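Local coordinates for decapping nuclease RAI1 (Candida albicans, PDB 5BUD), which removes the NAD cap from the 5' end of RNAs as a metal-dependent decapping hydrolase and directly stabilises and stimulates the exoribonuclease RAT1, at residues I110-L113 / P114-T118; R160-Y163 / M164-E168; I252-N255 / S256-V259; L296-T299 / E300-P303; I302-L305 / I306-P310. All coordinates share one frame; numbering follows the deposited sequence.

Contact 1 of 5, residues I110-L113 / P114-T118; sequences ILSL and PYNLT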
# COMPACT_ATOMS: atom_id res chain seq x y z
N ILE A 110 -6.55 8.13 0.14
CA ILE A 110 -6.75 9.57 0.16
C ILE A 110 -6.28 10.23 -1.11
O ILE A 110 -7.02 11.04 -1.71
CB ILE A 110 -6.08 10.19 1.39
CG1 ILE A 110 -6.75 9.66 2.66
CG2 ILE A 110 -6.12 11.70 1.34
CD1 ILE A 110 -5.96 9.94 3.91
N LEU A 111 -5.07 9.88 -1.56
CA LEU A 111 -4.52 10.47 -2.78
C LEU A 111 -5.31 10.12 -4.03
O LEU A 111 -5.41 10.94 -4.95
CB LEU A 111 -3.05 10.06 -2.95
CG LEU A 111 -2.29 10.44 -4.25
CD1 LEU A 111 -2.22 11.94 -4.53
CD2 LEU A 111 -0.87 9.89 -4.22
N SER A 112 -5.83 8.91 -4.12
CA SER A 112 -6.53 8.50 -5.33
C SER A 112 -8.02 8.85 -5.29
O SER A 112 -8.71 8.63 -6.29
CB SER A 112 -6.39 7.01 -5.55
OG SER A 112 -6.95 6.31 -4.46
N LEU A 113 -8.47 9.39 -4.16
CA LEU A 113 -9.91 9.66 -3.91
C LEU A 113 -10.58 10.47 -5.03
O LEU A 113 -11.68 10.11 -5.47
CB LEU A 113 -10.09 10.34 -2.53
CG LEU A 113 -11.52 10.80 -2.15
CD1 LEU A 113 -11.73 10.67 -0.66
CD2 LEU A 113 -11.81 12.24 -2.58
N PRO A 114 -9.91 11.51 -5.56
CA PRO A 114 -10.57 12.35 -6.56
C PRO A 114 -11.04 11.65 -7.84
O PRO A 114 -11.90 12.20 -8.55
CB PRO A 114 -9.51 13.38 -6.89
CG PRO A 114 -8.74 13.50 -5.64
CD PRO A 114 -8.61 12.08 -5.17
N TYR A 115 -10.47 10.47 -8.14
CA TYR A 115 -10.89 9.71 -9.33
C TYR A 115 -11.44 8.35 -8.91
O TYR A 115 -11.52 7.43 -9.69
CB TYR A 115 -9.71 9.61 -10.34
CG TYR A 115 -9.19 11.00 -10.68
CD1 TYR A 115 -8.03 11.50 -10.08
CD2 TYR A 115 -9.92 11.86 -11.51
CE1 TYR A 115 -7.57 12.78 -10.35
CE2 TYR A 115 -9.49 13.15 -11.77
CZ TYR A 115 -8.31 13.61 -11.20
OH TYR A 115 -7.88 14.88 -11.47
N ASN A 116 -11.83 8.24 -7.64
CA ASN A 116 -12.44 7.02 -7.11
C ASN A 116 -13.51 7.42 -6.08
O ASN A 116 -13.53 6.92 -4.93
CB ASN A 116 -11.36 6.13 -6.48
CG ASN A 116 -10.49 5.46 -7.53
OD1 ASN A 116 -10.88 4.44 -8.12
ND2 ASN A 116 -9.30 6.02 -7.77
N LEU A 117 -14.36 8.33 -6.52
CA LEU A 117 -15.31 9.02 -5.65
C LEU A 117 -16.36 8.10 -5.01
O LEU A 117 -16.97 8.47 -3.99
CB LEU A 117 -15.99 10.17 -6.41
CG LEU A 117 -15.09 11.32 -6.90
CD1 LEU A 117 -15.88 12.28 -7.79
CD2 LEU A 117 -14.50 12.09 -5.74
N THR A 118 -16.57 6.91 -5.58
CA THR A 118 -17.55 6.00 -5.01
C THR A 118 -17.01 5.18 -3.83
O THR A 118 -17.80 4.58 -3.12
CB THR A 118 -18.19 5.03 -6.03
OG1 THR A 118 -17.26 4.01 -6.38
CG2 THR A 118 -18.65 5.75 -7.28
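Ser112 O is gripped by two N-H groups, the side-chain amide of Asn116 and the backbone of Tyr115, which come from opposite faces of its carbonyl plane. Asn116 ND2 lies 3.1 Å from Ser112 O, with a nearly straight N-H (172°) that stays in the amide plane of the asparagine. With CG beside the backbone N (chi1 -73°), the Asn116 amide folds back toward the end of the helix, and its OD1 is left to accept from Lys267. A second backbone bond runs from Asn116 N to Leu113 O at 2.9 Å. Helix 104-112 thus gives way to a tighter turn, in which i to i+3 bonds replace the longer helical ones just before the loop that leads to strand 121-128. Proline suits position 114, since it has no N-H to donate and its ring keeps phi near the helical value. The apolar contacts are close: Pro114 CD sits 3.5 Å from Leu113 CB, and the two side chains cross at about a right angle. Pro114 CB also covers one face of the Tyr115 ring. Farther on, Leu117 CD2 meets Leu113 CD2 at 4.2 Å. Leu111 faces the other way, packing on helices 255-275 and 322-339.

Contact 2 of 5, residues R160-Y163 / M164-E168; sequences RYDY and MKRCE. With nucleotides of chain C.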
# COMPACT_ATOMS: atom_id res chain seq x y z
N ARG A 160 -17.55 -17.78 -13.19
CA ARG A 160 -16.99 -16.43 -13.17
C ARG A 160 -16.41 -16.14 -11.78
O ARG A 160 -15.33 -15.55 -11.65
CB ARG A 160 -18.07 -15.42 -13.58
CG ARG A 160 -17.70 -13.93 -13.51
CD ARG A 160 -16.47 -13.57 -14.33
NE ARG A 160 -16.09 -12.16 -14.15
CZ ARG A 160 -15.05 -11.57 -14.74
NH1 ARG A 160 -14.26 -12.24 -15.58
NH2 ARG A 160 -14.80 -10.28 -14.50
N TYR A 161 -17.10 -16.62 -10.75
CA TYR A 161 -16.65 -16.47 -9.39
C TYR A 161 -15.35 -17.22 -9.16
O TYR A 161 -14.41 -16.66 -8.60
CB TYR A 161 -17.74 -16.92 -8.40
CG TYR A 161 -17.31 -16.88 -6.95
CD1 TYR A 161 -17.31 -15.69 -6.24
CD2 TYR A 161 -16.93 -18.04 -6.29
CE1 TYR A 161 -16.93 -15.65 -4.91
CE2 TYR A 161 -16.55 -18.02 -4.97
CZ TYR A 161 -16.55 -16.82 -4.28
OH TYR A 161 -16.16 -16.81 -2.97
N ASP A 162 -15.27 -18.49 -9.61
CA ASP A 162 -14.04 -19.27 -9.53
C ASP A 162 -12.90 -18.59 -10.29
O ASP A 162 -11.76 -18.54 -9.83
CB ASP A 162 -14.27 -20.67 -10.12
CG ASP A 162 -13.01 -21.48 -10.25
OD1 ASP A 162 -12.40 -21.82 -9.22
OD2 ASP A 162 -12.62 -21.82 -11.39
N TYR A 163 -13.20 -18.09 -11.48
CA TYR A 163 -12.23 -17.36 -12.28
C TYR A 163 -11.69 -16.17 -11.48
O TYR A 163 -10.50 -15.98 -11.36
CB TYR A 163 -12.85 -16.92 -13.60
CG TYR A 163 -11.96 -16.10 -14.51
CD1 TYR A 163 -11.03 -16.71 -15.36
CD2 TYR A 163 -12.07 -14.72 -14.55
CE1 TYR A 163 -10.22 -15.96 -16.18
CE2 TYR A 163 -11.26 -13.96 -15.38
CZ TYR A 163 -10.34 -14.59 -16.19
OH TYR A 163 -9.56 -13.84 -17.03
N MET A 164 -12.58 -15.38 -10.91
CA MET A 164 -12.16 -14.21 -10.11
C MET A 164 -11.28 -14.57 -8.93
O MET A 164 -10.28 -13.92 -8.68
CB MET A 164 -13.38 -13.38 -9.67
CG MET A 164 -14.00 -12.59 -10.82
SD MET A 164 -15.57 -11.80 -10.41
CE MET A 164 -14.99 -10.17 -9.96
N LYS A 165 -11.62 -15.64 -8.21
CA LYS A 165 -10.73 -16.17 -7.17
C LYS A 165 -9.38 -16.65 -7.71
O LYS A 165 -8.36 -16.46 -7.07
CB LYS A 165 -11.41 -17.31 -6.39
CG LYS A 165 -12.63 -16.88 -5.61
CD LYS A 165 -12.29 -15.76 -4.64
CE LYS A 165 -13.36 -15.56 -3.58
NZ LYS A 165 -12.92 -14.61 -2.52
N ARG A 166 -9.36 -17.25 -8.88
CA ARG A 166 -8.10 -17.59 -9.50
C ARG A 166 -7.31 -16.35 -9.88
O ARG A 166 -6.09 -16.34 -9.79
CB ARG A 166 -8.34 -18.51 -10.71
CG ARG A 166 -8.72 -19.92 -10.26
CD ARG A 166 -9.31 -20.79 -11.36
NE ARG A 166 -9.58 -22.12 -10.78
CZ ARG A 166 -8.73 -23.13 -10.74
NH1 ARG A 166 -7.52 -23.08 -11.30
NH2 ARG A 166 -9.10 -24.26 -10.13
N CYS A 167 -8.00 -15.29 -10.30
CA CYS A 167 -7.31 -14.03 -10.64
C CYS A 167 -6.62 -13.43 -9.40
O CYS A 167 -5.49 -12.92 -9.51
CB CYS A 167 -8.27 -13.03 -11.29
SG CYS A 167 -8.65 -13.40 -13.01
N GLU A 168 -7.23 -13.59 -8.23
CA GLU A 168 -6.60 -13.19 -6.96
C GLU A 168 -5.31 -13.94 -6.75
O GLU A 168 -4.31 -13.40 -6.27
CB GLU A 168 -7.57 -13.35 -5.77
CG GLU A 168 -8.62 -12.25 -5.77
CD GLU A 168 -9.82 -12.46 -4.85
OE1 GLU A 168 -10.74 -11.62 -4.94
OE2 GLU A 168 -9.86 -13.41 -4.06
P U C 3 -7.39 -8.20 -12.36
OP1 U C 3 -6.96 -8.67 -13.68
OP2 U C 3 -7.22 -6.78 -11.97
O5' U C 3 -8.92 -8.59 -12.17
C5' U C 3 -9.40 -9.89 -12.57
C4' U C 3 -10.75 -9.78 -13.19
O4' U C 3 -11.73 -9.45 -12.17
C3' U C 3 -10.90 -8.71 -14.27
O3' U C 3 -11.79 -9.21 -15.24
C2' U C 3 -11.47 -7.52 -13.50
O2' U C 3 -12.22 -6.63 -14.30
C1' U C 3 -12.36 -8.22 -12.48
N1 U C 3 -12.54 -7.48 -11.22
C2 U C 3 -13.83 -7.10 -10.88
O2 U C 3 -14.80 -7.32 -11.58
N3 U C 3 -13.93 -6.43 -9.68
C4 U C 3 -12.90 -6.12 -8.81
O4 U C 3 -13.16 -5.52 -7.77
C5 U C 3 -11.61 -6.55 -9.24
C6 U C 3 -11.48 -7.21 -10.40
P U C 2 -2.28 -8.05 -8.57
OP1 U C 2 -1.45 -8.55 -9.70
OP2 U C 2 -2.25 -6.60 -8.24
O5' U C 2 -3.81 -8.40 -8.78
C5' U C 2 -4.27 -9.67 -9.27
C4' U C 2 -5.78 -9.78 -9.15
O4' U C 2 -6.21 -9.61 -7.77
C3' U C 2 -6.62 -8.77 -9.90
O3' U C 2 -6.64 -9.12 -11.28
C2' U C 2 -7.95 -8.93 -9.19
O2' U C 2 -8.60 -10.15 -9.50
C1' U C 2 -7.49 -9.02 -7.74
N1 U C 2 -7.41 -7.73 -7.03
C2 U C 2 -8.59 -7.21 -6.52
O2 U C 2 -9.67 -7.77 -6.63
N3 U C 2 -8.46 -6.01 -5.88
C4 U C 2 -7.30 -5.28 -5.69
O4 U C 2 -7.34 -4.22 -5.08
C5 U C 2 -6.13 -5.88 -6.25
C6 U C 2 -6.22 -7.06 -6.87
P U C 4 -11.24 -9.82 -16.58
OP1 U C 4 -12.25 -10.79 -17.09
OP2 U C 4 -9.85 -10.24 -16.37
O5' U C 4 -11.26 -8.56 -17.54
C5' U C 4 -12.51 -8.02 -18.01
C4' U C 4 -12.39 -7.69 -19.47
O4' U C 4 -13.37 -6.69 -19.83
C3' U C 4 -11.07 -7.02 -19.80
O3' U C 4 -10.87 -7.14 -21.20
C2' U C 4 -11.33 -5.62 -19.27
O2' U C 4 -10.41 -4.62 -19.66
C1' U C 4 -12.79 -5.40 -19.71
N1 U C 4 -13.60 -4.61 -18.77
C2 U C 4 -12.99 -3.55 -18.13
O2 U C 4 -11.83 -3.23 -18.32
N3 U C 4 -13.80 -2.86 -17.25
C4 U C 4 -15.12 -3.12 -16.95
O4 U C 4 -15.70 -2.41 -16.14
C5 U C 4 -15.67 -4.24 -17.65
C6 U C 4 -14.91 -4.93 -18.51
O HOH W 1 -11.31 -24.18 -8.73
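Asp162 OD1 accepts from a water at 2.6 Å and, weakly, from Arg166 NE at 3.2 Å, one turn on along helix 158-178. NE also makes a weak bond to Asp162 OD2 at 3.1 Å, completing a salt bridge whose carboxylate and guanidinium planes stand 63° apart. The water bridges the pair by accepting from Arg166 NH2, while NH1 turns to Gln60. Along another side of the helix, Lys165 CG rides over the Tyr161 ring, 4.3 Å from its centroid, a CH-pi contact; lysine suits the place because its long aliphatic chain can cover a ring while NZ reaches Glu149, also the partner of Tyr161 OH. Cys167 SG makes a sulfur-aromatic contact over a face of the Tyr163 ring, 3.9 Å from the centroid. Arg160, bent at chi2 (57°), lays one guanidinium face on Met164 CG and turns its edge to the RNA: NH1 donates to OP1 of U4 of chain C at 2.9 Å, and NH2 to O3' of U3 of chain C at 3.3 Å. Met164 CE touches the U3 base. Arginine offers two N-H donors in one plane, here reaching two oxygens of the same phosphodiester; neither bond involves a base atom, and the charge probably helps hold the RNA backbone.

Contact 3 of 5, residues I252-N255 / S256-V259; sequences IENN and SQVV. With nucleotides of chain C.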
# COMPACT_ATOMS: atom_id res chain seq x y z
N ILE A 252 -4.72 -6.03 -23.24
CA ILE A 252 -5.72 -4.99 -23.55
C ILE A 252 -6.23 -5.13 -24.99
O ILE A 252 -5.44 -5.25 -25.92
CB ILE A 252 -5.11 -3.59 -23.30
CG1 ILE A 252 -4.77 -3.44 -21.81
CG2 ILE A 252 -6.09 -2.50 -23.72
CD1 ILE A 252 -3.59 -2.54 -21.55
N GLU A 253 -7.56 -5.11 -25.16
CA GLU A 253 -8.21 -5.46 -26.45
C GLU A 253 -9.16 -4.42 -27.03
O GLU A 253 -9.43 -4.45 -28.22
CB GLU A 253 -8.97 -6.78 -26.32
CG GLU A 253 -8.14 -7.91 -25.75
CD GLU A 253 -8.58 -9.28 -26.24
OE1 GLU A 253 -9.80 -9.57 -26.18
OE2 GLU A 253 -7.71 -10.07 -26.67
N ASN A 254 -9.71 -3.53 -26.20
CA ASN A 254 -10.48 -2.39 -26.70
C ASN A 254 -10.23 -1.12 -25.87
O ASN A 254 -9.49 -1.16 -24.87
CB ASN A 254 -11.98 -2.72 -26.81
CG ASN A 254 -12.55 -3.37 -25.55
OD1 ASN A 254 -12.44 -2.84 -24.45
ND2 ASN A 254 -13.19 -4.52 -25.73
N ASN A 255 -10.83 -0.01 -26.30
CA ASN A 255 -10.74 1.28 -25.59
C ASN A 255 -11.38 1.25 -24.21
O ASN A 255 -11.06 2.07 -23.33
CB ASN A 255 -11.34 2.41 -26.46
CG ASN A 255 -11.79 3.62 -25.64
OD1 ASN A 255 -12.83 3.59 -24.97
ND2 ASN A 255 -11.02 4.71 -25.71
N SER A 256 -12.29 0.30 -23.99
CA SER A 256 -12.83 0.12 -22.64
C SER A 256 -11.70 -0.33 -21.72
O SER A 256 -11.58 0.15 -20.57
CB SER A 256 -13.96 -0.91 -22.63
OG SER A 256 -14.85 -0.60 -21.59
N GLN A 257 -10.87 -1.22 -22.26
CA GLN A 257 -9.77 -1.82 -21.50
C GLN A 257 -8.67 -0.79 -21.29
O GLN A 257 -8.01 -0.79 -20.25
CB GLN A 257 -9.24 -3.08 -22.19
CG GLN A 257 -10.34 -4.11 -22.46
CD GLN A 257 -9.86 -5.51 -22.86
OE1 GLN A 257 -10.61 -6.24 -23.52
NE2 GLN A 257 -8.66 -5.91 -22.43
N VAL A 258 -8.49 0.11 -22.26
CA VAL A 258 -7.55 1.20 -22.10
C VAL A 258 -7.88 2.15 -20.95
O VAL A 258 -6.97 2.55 -20.21
CB VAL A 258 -7.42 2.01 -23.41
CG1 VAL A 258 -6.62 3.27 -23.19
CG2 VAL A 258 -6.77 1.16 -24.48
N VAL A 259 -9.16 2.54 -20.77
CA VAL A 259 -9.47 3.45 -19.66
C VAL A 259 -9.38 2.73 -18.32
O VAL A 259 -8.91 3.31 -17.34
CB VAL A 259 -10.77 4.31 -19.79
CG1 VAL A 259 -11.36 4.27 -21.20
CG2 VAL A 259 -11.82 3.98 -18.73
P U C 4 -11.24 -9.82 -16.58
OP1 U C 4 -12.25 -10.79 -17.09
OP2 U C 4 -9.85 -10.24 -16.37
O5' U C 4 -11.26 -8.56 -17.54
C5' U C 4 -12.51 -8.02 -18.01
C4' U C 4 -12.39 -7.69 -19.47
O4' U C 4 -13.37 -6.69 -19.83
C3' U C 4 -11.07 -7.02 -19.80
O3' U C 4 -10.87 -7.14 -21.20
C2' U C 4 -11.33 -5.62 -19.27
O2' U C 4 -10.41 -4.62 -19.66
C1' U C 4 -12.79 -5.40 -19.71
N1 U C 4 -13.60 -4.61 -18.77
C2 U C 4 -12.99 -3.55 -18.13
O2 U C 4 -11.83 -3.23 -18.32
N3 U C 4 -13.80 -2.86 -17.25
C4 U C 4 -15.12 -3.12 -16.95
O4 U C 4 -15.70 -2.41 -16.14
C5 U C 4 -15.67 -4.24 -17.65
C6 U C 4 -14.91 -4.93 -18.51
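The amide planes of Asn254 and Gln257 stand almost perpendicular, 87° apart, and the two side chains cross at about a right angle, with Asn254 OD1 beside Gln257 CG. The end of Gln257 is modelled too close to the sugar of U4 of chain C, however, so the orientation of its amide is doubtful. Glu253 runs side by side with Gln257, and its acid is held elsewhere, by Arg250. Asn254 OD1 accepts from Gln257 N at 3.1 Å. Asn254 CG stands between the backbone N and the carbonyl carbon (chi1 48°), a position that brings the oxygen round to the first turn of the helix. Asparagine suits the place because its short side chain carries an acceptor that can reach an N-H lacking a helical partner. Asn254 O in turn receives Val258 N at 3.1 Å, and Asn255 O receives Val259 N at 3.2 Å. Asn254 N, by contrast, is buried without a partner. Beside the cap, Ile252 CG2 packs on Gln257 CB at 3.5 Å and on Val258 CG2 at 3.8 Å, an apolar patch joining the loop to the helix; a branched aliphatic residue suits a spot where two neighbours must be met at once. The bond from Gln257 N to Asn254 OD1 is the hallmark of an N-cap, here at the start of helix 255-275, at the edge of the RNA path.

Contact 4 of 5, residues L296-T299 / E300-P303; sequences LFNT and EEIP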
# COMPACT_ATOMS: atom_id res chain seq x y z
N LEU A 296 7.85 -2.97 -17.95
CA LEU A 296 8.31 -2.03 -16.95
C LEU A 296 7.87 -0.59 -17.20
O LEU A 296 8.03 -0.08 -18.30
CB LEU A 296 9.84 -2.05 -16.91
CG LEU A 296 10.60 -1.05 -16.04
CD1 LEU A 296 10.23 -1.17 -14.59
CD2 LEU A 296 12.08 -1.30 -16.23
N PHE A 297 7.33 0.05 -16.18
CA PHE A 297 7.05 1.47 -16.20
C PHE A 297 7.89 2.15 -15.15
O PHE A 297 8.05 1.63 -14.03
CB PHE A 297 5.59 1.76 -15.88
CG PHE A 297 4.64 1.19 -16.91
CD1 PHE A 297 4.19 1.97 -17.96
CD2 PHE A 297 4.21 -0.12 -16.81
CE1 PHE A 297 3.30 1.45 -18.90
CE2 PHE A 297 3.36 -0.67 -17.77
CZ PHE A 297 2.88 0.13 -18.81
N ASN A 298 8.41 3.31 -15.49
CA ASN A 298 9.08 4.18 -14.53
C ASN A 298 8.03 5.05 -13.87
O ASN A 298 7.32 5.77 -14.57
CB ASN A 298 10.14 5.03 -15.20
CG ASN A 298 11.25 4.20 -15.78
OD1 ASN A 298 11.86 3.37 -15.09
ND2 ASN A 298 11.53 4.42 -17.06
N THR A 299 7.92 4.96 -12.55
CA THR A 299 6.92 5.66 -11.79
C THR A 299 6.81 7.14 -12.16
O THR A 299 5.70 7.65 -12.40
CB THR A 299 7.20 5.52 -10.30
OG1 THR A 299 7.18 4.11 -9.98
CG2 THR A 299 6.18 6.31 -9.45
N GLU A 300 7.96 7.81 -12.26
CA GLU A 300 7.99 9.23 -12.55
C GLU A 300 7.45 9.58 -13.94
O GLU A 300 7.07 10.73 -14.19
CB GLU A 300 9.39 9.82 -12.35
CG GLU A 300 10.36 9.53 -13.49
CD GLU A 300 11.75 10.11 -13.23
OE1 GLU A 300 11.90 10.99 -12.35
OE2 GLU A 300 12.70 9.69 -13.94
N GLU A 301 7.39 8.61 -14.83
CA GLU A 301 6.89 8.85 -16.21
C GLU A 301 5.39 8.63 -16.36
O GLU A 301 4.77 9.14 -17.30
CB GLU A 301 7.64 7.98 -17.20
CG GLU A 301 9.10 8.39 -17.35
CD GLU A 301 9.93 7.47 -18.24
OE1 GLU A 301 9.55 6.30 -18.50
OE2 GLU A 301 10.99 7.95 -18.71
N ILE A 302 4.79 7.88 -15.43
CA ILE A 302 3.36 7.63 -15.48
C ILE A 302 2.47 8.91 -15.62
O ILE A 302 1.57 8.90 -16.43
CB ILE A 302 2.89 6.73 -14.31
CG1 ILE A 302 3.51 5.34 -14.51
CG2 ILE A 302 1.38 6.63 -14.27
CD1 ILE A 302 3.41 4.44 -13.29
N PRO A 303 2.74 10.00 -14.87
CA PRO A 303 1.90 11.18 -15.05
C PRO A 303 1.86 11.66 -16.50
O PRO A 303 0.80 12.02 -16.98
CB PRO A 303 2.54 12.23 -14.14
CG PRO A 303 3.27 11.44 -13.13
CD PRO A 303 3.78 10.23 -13.85
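Strand 291-298 ends in a tight turn whose carbonyls accept from N-H groups three residues on, leading into helix 302-307: Glu301 N donates to Asn298 O at 2.9 Å and Ile302 N to Thr299 O at 3.2 Å. A weak bond also links Ile302 N to Asn298 O. The polar side chains of Asn298 and Glu301 run side by side, and Asn298 ND2 donates to Glu301 OE1 at 3.1 Å with an N-H angle of 167°. The acceptor lies in the amide plane, but the N-H comes from above the carboxylate plane, 64° out of it; the two planes are steeply inclined. This is a strand-to-helix connection in the PD-(D/E)XK nuclease fold, where strand 291-298 pairs with strand 279-285 and the chain then turns into helix 302-307. Thr299 suits the bend because its branched side chain offers a hydroxyl and a methyl: OG1, beside the backbone N (chi1 -60°), bonds to Val277 O, while the residue packs on Trp269 and Cys272 of helix 255-275. Ile302 is apolar, buried against Ile280, and its CD1 lies 4.0 Å from Thr299 CA and 4.3 Å from Phe297 CB. Pro303, which needs no hydrogen-bond acceptor for its nitrogen, fits the first turn, its CD 3.5 Å from Thr299 O.

Contact 5 of 5, residues I302-L305 / I306-P310; sequences IPIL and IKNNP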
# COMPACT_ATOMS: atom_id res chain seq x y z
N ILE A 302 4.79 7.88 -15.43
CA ILE A 302 3.36 7.63 -15.48
C ILE A 302 2.47 8.91 -15.62
O ILE A 302 1.57 8.90 -16.43
CB ILE A 302 2.89 6.73 -14.31
CG1 ILE A 302 3.51 5.34 -14.51
CG2 ILE A 302 1.38 6.63 -14.27
CD1 ILE A 302 3.41 4.44 -13.29
N PRO A 303 2.74 10.00 -14.87
CA PRO A 303 1.90 11.18 -15.05
C PRO A 303 1.86 11.66 -16.50
O PRO A 303 0.80 12.02 -16.98
CB PRO A 303 2.54 12.23 -14.14
CG PRO A 303 3.27 11.44 -13.13
CD PRO A 303 3.78 10.23 -13.85
N ILE A 304 2.99 11.60 -17.20
CA ILE A 304 3.08 12.00 -18.62
C ILE A 304 2.32 11.05 -19.52
O ILE A 304 1.71 11.46 -20.50
CB ILE A 304 4.56 12.06 -19.06
CG1 ILE A 304 5.20 13.34 -18.53
CG2 ILE A 304 4.71 12.03 -20.57
CD1 ILE A 304 6.71 13.31 -18.53
N LEU A 305 2.40 9.76 -19.21
CA LEU A 305 1.74 8.76 -20.02
C LEU A 305 0.23 8.95 -19.94
O LEU A 305 -0.46 8.85 -20.95
CB LEU A 305 2.13 7.36 -19.55
CG LEU A 305 3.61 6.99 -19.59
CD1 LEU A 305 3.79 5.56 -19.11
CD2 LEU A 305 4.15 7.17 -21.00
N ILE A 306 -0.26 9.20 -18.73
CA ILE A 306 -1.67 9.43 -18.51
C ILE A 306 -2.13 10.74 -19.20
O ILE A 306 -3.10 10.75 -19.88
CB ILE A 306 -2.00 9.49 -17.01
CG1 ILE A 306 -1.87 8.09 -16.38
CG2 ILE A 306 -3.39 10.10 -16.79
CD1 ILE A 306 -2.01 8.08 -14.89
N LYS A 307 -1.39 11.83 -19.00
CA LYS A 307 -1.78 13.13 -19.53
C LYS A 307 -1.85 13.14 -21.06
O LYS A 307 -2.69 13.84 -21.62
CB LYS A 307 -0.83 14.21 -19.02
CG LYS A 307 -1.12 15.63 -19.50
CD LYS A 307 -0.05 16.58 -19.01
CE LYS A 307 -0.47 18.04 -19.19
NZ LYS A 307 0.34 18.86 -18.25
N ASN A 308 -1.00 12.34 -21.71
CA ASN A 308 -0.83 12.35 -23.16
C ASN A 308 -1.41 11.18 -23.94
O ASN A 308 -1.16 11.05 -25.15
CB ASN A 308 0.66 12.45 -23.46
CG ASN A 308 1.24 13.77 -23.05
OD1 ASN A 308 1.11 14.76 -23.78
ND2 ASN A 308 1.85 13.82 -21.89
N ASN A 309 -2.17 10.32 -23.28
CA ASN A 309 -2.80 9.22 -23.97
C ASN A 309 -3.97 9.74 -24.82
O ASN A 309 -4.96 10.23 -24.27
CB ASN A 309 -3.32 8.21 -22.96
CG ASN A 309 -3.77 6.93 -23.60
OD1 ASN A 309 -4.26 6.93 -24.71
ND2 ASN A 309 -3.61 5.81 -22.87
N PRO A 310 -3.86 9.61 -26.16
CA PRO A 310 -4.90 10.15 -27.03
C PRO A 310 -6.26 9.45 -26.89
O PRO A 310 -7.27 10.05 -27.22
CB PRO A 310 -4.31 10.00 -28.43
CG PRO A 310 -3.31 8.92 -28.32
CD PRO A 310 -2.76 9.01 -26.93
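Along the short helix 302-307 the backbone bonds run i to i+4, with Ile306 N on Ile302 O and Lys307 N on Pro303 O, both at 3.0 Å, before the chain leaves helical geometry at Asn308. Ile304 O, near the end, is gripped twice by that one residue. Asn308 N donates to it at 3.1 Å, and Asn308 ND2 reaches it at 2.7 Å in the carbonyl plane, on a lone pair, with an N-H angle of 167°. Placing CG beside the backbone N (chi1 -67°) folds the Asn308 amide back over the last turn, so that it lies alongside Ile304 and brings ND2 to 3.6 Å from Ile304 CG2. Asparagine suits this place because its side-chain N-H can serve a carbonyl at the helix end while its backbone departs from the helix. On the buried side Ile302 and Ile306 meet one turn apart: CD1 of Ile306 touches CG2 of Ile302 at 3.7 Å, and both branched side chains face helix 255-275, Ile302 on Leu265 and Trp269, Ile306 on Glu262. Ile306 and Pro303 also reach Cys322 of helix 322-339. Asn309 then takes up the chain, its OD1 accepting from Leu311 N. The whole is a short helix, packed on helix 255-275 by its isoleucines, ending where an asparagine turns its amide back to donate to a last-turn carbonyl.

All five contacts are local, and they differ by what each turn must do. Contacts 1, 4 and 5 are partly buried: contact 1 ends a helix packed on helices 255-275 and 322-339, while contacts 4 and 5 share Ile302 and Pro303, contact 4 at the entry to helix 302-307 and contact 5 at its exit. Contacts 2 and 3 lie on the surface along the RNA, one within a helix through charged and aromatic side chains, the other at a helix start. Asparagine serves both kinds of helix end, accepting an N-H in contact 3 and donating to carbonyls in contacts 1 and 5. Contacts 3 and 5 touch through Val258 and Asn309, and contacts 4 and 5 through Phe297 and Leu305.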